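Local coordinates for G/U mismatch-specific DNA glycosylase (Deinococcus radiodurans, PDB 2C2Q), which is a mismatch-specific DNA glycosylase of the uracil-DNA glycosylase superfamily, with an alpha/beta fold built round a central mixed sheet, at residues A[53-58]-A[64-69]. The protein carries 1 engineered substitution. Residues are numbered along the deposited sequence; the frame is centred on the assembly and turned at random.
Sequences FWRTLH and PRQLVP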
ATOM      1  N   PHE A  53      -1.672  -8.504  -7.071  1.00 13.37           N
ATOM      2  CA  PHE A  53      -2.266  -7.790  -5.958  1.00 12.89           C
ATOM      3  C   PHE A  53      -3.787  -8.052  -5.785  1.00 12.88           C
ATOM      4  O   PHE A  53      -4.210  -8.384  -4.653  1.00 14.80           O
ATOM      5  CB  PHE A  53      -2.066  -6.286  -6.207  1.00 13.06           C
ATOM      6  CG  PHE A  53      -2.606  -5.411  -5.101  1.00 12.89           C
ATOM      7  CD1 PHE A  53      -1.869  -5.129  -3.956  1.00 13.34           C
ATOM      8  CD2 PHE A  53      -3.855  -4.761  -5.273  1.00 14.16           C
ATOM      9  CE1 PHE A  53      -2.390  -4.260  -2.965  1.00 14.47           C
ATOM     10  CE2 PHE A  53      -4.354  -3.920  -4.278  1.00 13.51           C
ATOM     11  CZ  PHE A  53      -3.648  -3.682  -3.149  1.00 11.99           C
ATOM     12  N   TRP A  54      -4.598  -7.821  -6.817  1.00 15.16           N
ATOM     13  CA  TRP A  54      -6.082  -7.934  -6.718  1.00 15.78           C
ATOM     14  C   TRP A  54      -6.536  -9.375  -6.363  1.00 16.79           C
ATOM     15  O   TRP A  54      -7.326  -9.554  -5.433  1.00 18.25           O
ATOM     16  CB  TRP A  54      -6.788  -7.396  -7.928  1.00 15.68           C
ATOM     17  CG  TRP A  54      -6.535  -5.922  -8.075  1.00 13.10           C
ATOM     18  CD1 TRP A  54      -5.793  -5.335  -9.032  1.00 16.35           C
ATOM     19  CD2 TRP A  54      -6.974  -4.856  -7.175  1.00 17.97           C
ATOM     20  NE1 TRP A  54      -5.756  -3.960  -8.841  1.00 13.80           N
ATOM     21  CE2 TRP A  54      -6.424  -3.637  -7.689  1.00 14.62           C
ATOM     22  CE3 TRP A  54      -7.731  -4.812  -5.985  1.00 16.36           C
ATOM     23  CZ2 TRP A  54      -6.697  -2.387  -7.118  1.00 16.47           C
ATOM     24  CZ3 TRP A  54      -7.976  -3.559  -5.384  1.00 17.74           C
ATOM     25  CH2 TRP A  54      -7.449  -2.365  -5.959  1.00 13.10           C
ATOM     26  N   ARG A  55      -5.889 -10.339  -7.001  1.00 17.92           N
ATOM     27  CA  ARG A  55      -6.088 -11.791  -6.646  1.00 20.58           C
ATOM     28  C   ARG A  55      -5.754 -12.009  -5.172  1.00 19.41           C
ATOM     29  O   ARG A  55      -6.521 -12.658  -4.441  1.00 19.76           O
ATOM     30  CB  ARG A  55      -5.152 -12.627  -7.496  1.00 20.14           C
ATOM     31  CG  ARG A  55      -5.161 -14.155  -7.305  1.00 27.35           C
ATOM     32  CD  ARG A  55      -4.242 -14.787  -8.422  1.00 28.30           C
ATOM     33  NE  ARG A  55      -4.028 -13.758  -9.472  1.00 38.77           N
ATOM     34  CZ  ARG A  55      -2.908 -13.583 -10.183  1.00 43.43           C
ATOM     35  NH1 ARG A  55      -1.862 -14.407 -10.030  1.00 41.83           N
ATOM     36  NH2 ARG A  55      -2.841 -12.591 -11.081  1.00 43.42           N
ATOM     37  N   THR A  56      -4.596 -11.501  -4.726  1.00 17.88           N
ATOM     38  CA  THR A  56      -4.138 -11.712  -3.382  1.00 18.46           C
ATOM     39  C   THR A  56      -5.091 -11.125  -2.350  1.00 18.22           C
ATOM     40  O   THR A  56      -5.468 -11.786  -1.393  1.00 19.10           O
ATOM     41  CB  THR A  56      -2.657 -11.209  -3.194  1.00 17.56           C
ATOM     42  OG1 THR A  56      -1.788 -11.911  -4.122  1.00 20.47           O
ATOM     43  CG2 THR A  56      -2.130 -11.449  -1.770  1.00 19.41           C
ATOM     44  N   LEU A  57      -5.549  -9.881  -2.544  1.00 17.87           N
ATOM     45  CA  LEU A  57      -6.541  -9.376  -1.592  1.00 18.56           C
ATOM     46  C   LEU A  57      -7.769 -10.295  -1.449  1.00 17.50           C
ATOM     47  O   LEU A  57      -8.282 -10.410  -0.344  1.00 19.25           O
ATOM     48  CB  LEU A  57      -7.053  -7.986  -2.022  1.00 17.29           C
ATOM     49  CG  LEU A  57      -6.072  -6.805  -2.075  1.00 20.51           C
ATOM     50  CD1 LEU A  57      -6.777  -5.465  -2.089  1.00 16.67           C
ATOM     51  CD2 LEU A  57      -4.864  -6.753  -1.239  1.00 17.89           C
ATOM     52  N   HIS A  58      -8.257 -10.834  -2.563  1.00 20.09           N
ATOM     53  CA  HIS A  58      -9.409 -11.779  -2.577  1.00 21.99           C
ATOM     54  C   HIS A  58      -9.007 -13.072  -1.837  1.00 22.97           C
ATOM     55  O   HIS A  58      -9.738 -13.530  -0.928  1.00 23.88           O
ATOM     56  CB  HIS A  58      -9.809 -12.109  -3.980  1.00 23.48           C
ATOM     57  CG  HIS A  58     -11.022 -12.986  -4.060  1.00 24.86           C
ATOM     58  ND1 HIS A  58     -11.284 -13.794  -5.151  1.00 29.44           N
ATOM     59  CD2 HIS A  58     -12.054 -13.148  -3.200  1.00 25.69           C
ATOM     60  CE1 HIS A  58     -12.425 -14.435  -4.941  1.00 27.03           C
ATOM     61  NE2 HIS A  58     -12.913 -14.059  -3.769  1.00 24.37           N
ATOM     62  N   PRO A  64     -14.034  -9.530  -0.476  1.00 30.66           N
ATOM     63  CA  PRO A  64     -14.891 -10.707  -0.732  1.00 30.54           C
ATOM     64  C   PRO A  64     -15.009 -11.167  -2.183  1.00 31.13           C
ATOM     65  O   PRO A  64     -15.588 -12.236  -2.435  1.00 31.30           O
ATOM     66  CB  PRO A  64     -16.272 -10.238  -0.257  1.00 31.21           C
ATOM     67  CG  PRO A  64     -16.275  -8.736  -0.513  1.00 29.89           C
ATOM     68  CD  PRO A  64     -14.837  -8.312  -0.203  1.00 30.11           C
ATOM     69  N   ARG A  65     -14.537 -10.354  -3.130  1.00 29.21           N
ATOM     70  CA  ARG A  65     -14.534 -10.677  -4.566  1.00 29.24           C
ATOM     71  C   ARG A  65     -13.195 -10.171  -5.064  1.00 27.74           C
ATOM     72  O   ARG A  65     -12.576  -9.387  -4.360  1.00 28.75           O
ATOM     73  CB  ARG A  65     -15.644  -9.911  -5.283  1.00 29.91           C
ATOM     74  CG  ARG A  65     -16.970 -10.704  -5.506  1.00 33.65           C
ATOM     75  CD  ARG A  65     -18.161  -9.799  -5.991  1.00 31.75           C
ATOM     76  NE  ARG A  65     -17.731  -8.398  -6.139  1.00 39.83           N
ATOM     77  CZ  ARG A  65     -17.246  -7.856  -7.262  1.00 40.21           C
ATOM     78  NH1 ARG A  65     -17.155  -8.581  -8.374  1.00 38.68           N
ATOM     79  NH2 ARG A  65     -16.857  -6.575  -7.279  1.00 42.50           N
ATOM     80  N   GLN A  66     -12.738 -10.609  -6.235  1.00 26.65           N
ATOM     81  CA  GLN A  66     -11.525 -10.039  -6.810  1.00 25.79           C
ATOM     82  C   GLN A  66     -11.947  -8.749  -7.548  1.00 24.08           C
ATOM     83  O   GLN A  66     -12.771  -8.792  -8.505  1.00 23.51           O
ATOM     84  CB  GLN A  66     -10.794 -11.020  -7.748  1.00 25.60           C
ATOM     85  CG  GLN A  66      -9.629 -10.368  -8.505  1.00 27.10           C
ATOM     86  CD  GLN A  66      -8.786 -11.347  -9.332  1.00 27.60           C
ATOM     87  OE1 GLN A  66      -8.704 -12.541  -9.015  1.00 29.78           O
ATOM     88  NE2 GLN A  66      -8.136 -10.841 -10.362  1.00 29.60           N
ATOM     89  N   LEU A  67     -11.436  -7.613  -7.094  1.00 21.86           N
ATOM     90  CA  LEU A  67     -11.801  -6.357  -7.774  1.00 22.36           C
ATOM     91  C   LEU A  67     -11.045  -6.303  -9.077  1.00 21.92           C
ATOM     92  O   LEU A  67      -9.957  -6.917  -9.186  1.00 22.50           O
ATOM     93  CB  LEU A  67     -11.434  -5.112  -6.965  1.00 22.79           C
ATOM     94  CG  LEU A  67     -11.791  -4.820  -5.500  1.00 25.68           C
ATOM     95  CD1 LEU A  67     -12.081  -3.359  -5.206  1.00 27.45           C
ATOM     96  CD2 LEU A  67     -12.711  -5.764  -4.745  1.00 29.57           C
ATOM     97  N   VAL A  68     -11.547  -5.520 -10.049  1.00 20.28           N
ATOM     98  CA  VAL A  68     -10.769  -5.225 -11.223  1.00 20.42           C
ATOM     99  C   VAL A  68     -10.044  -3.912 -10.860  1.00 18.96           C
ATOM    100  O   VAL A  68     -10.479  -3.231  -9.894  1.00 17.53           O
ATOM    101  CB  VAL A  68     -11.641  -5.098 -12.458  1.00 20.77           C
ATOM    102  CG1 VAL A  68     -12.322  -6.489 -12.753  1.00 24.53           C
ATOM    103  CG2 VAL A  68     -12.675  -4.023 -12.256  1.00 22.54           C
ATOM    104  N   PRO A  69      -8.916  -3.634 -11.500  1.00 20.03           N
ATOM    105  CA  PRO A  69      -8.144  -2.428 -11.150  1.00 18.26           C
ATOM    106  C   PRO A  69      -8.990  -1.135 -11.075  1.00 18.07           C
ATOM    107  O   PRO A  69      -8.760  -0.300 -10.158  1.00 16.51           O
ATOM    108  CB  PRO A  69      -7.032  -2.400 -12.212  1.00 18.59           C
ATOM    109  CG  PRO A  69      -6.755  -3.947 -12.451  1.00 20.04           C
ATOM    110  CD  PRO A  69      -8.197  -4.453 -12.520  1.00 19.28           C
TER
HETATM  111  O   HOH W   1      -9.512  -7.790  -4.862  1.00 20.24           O
HETATM  112  O   HOH W   2      -9.740 -14.500  -7.191  1.00 33.58           O
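The indole of Trp54 is sandwiched between Phe53 and Pro69: Phe53 CD2 sits over the centre of one face, while Pro69 N lies above the opposite face toward the rim. Pro69 crosses the pyrrole part, its CG 3.7 Å from Trp54 NE1, and Leu67 CB packs on the benzo part at 3.8 Å from Trp54 CE3. Water 1 lies at the indole edge, in the ring plane. With CG anti to its carbonyl carbon (chi1 -64°), Trp54 projects from helix 53-59 beneath the loop, and its NE1 donates to the carbonyl of Tyr45.

The second flat group, the His58 imidazole, has the peptide link between Arg65 and Gln66 over one face, with Gln66 N 3.7 Å from His58 CG. Water 2 lies in plane at its edge. This water joins His58 ND1 (2.7 Å) to Gln66 OE1 (2.9 Å), donating to the latter. The Gln66 chain, extended with CG anti to its backbone N (chi1 172°), runs across the helix surface until OE1 stands 3.6 Å from Arg55 CA; its amide plane is turned 60° from the imidazole. Water 1 links the backbones, donating to Trp54 O (2.9 Å) and accepting from Leu67 N (3.0 Å).

No direct hydrogen bond joins 53-58 to 64-69; the two waters supply the polar links. Phe53 and Leu57 turn to Leu30 of the central sheet, so the helix lies between sheet and loop. At the Trp54 end the side-chain contacts are largely apolar, whereas at the more exposed His58 end a water-mediated link probably helps set the imidazole's rotation.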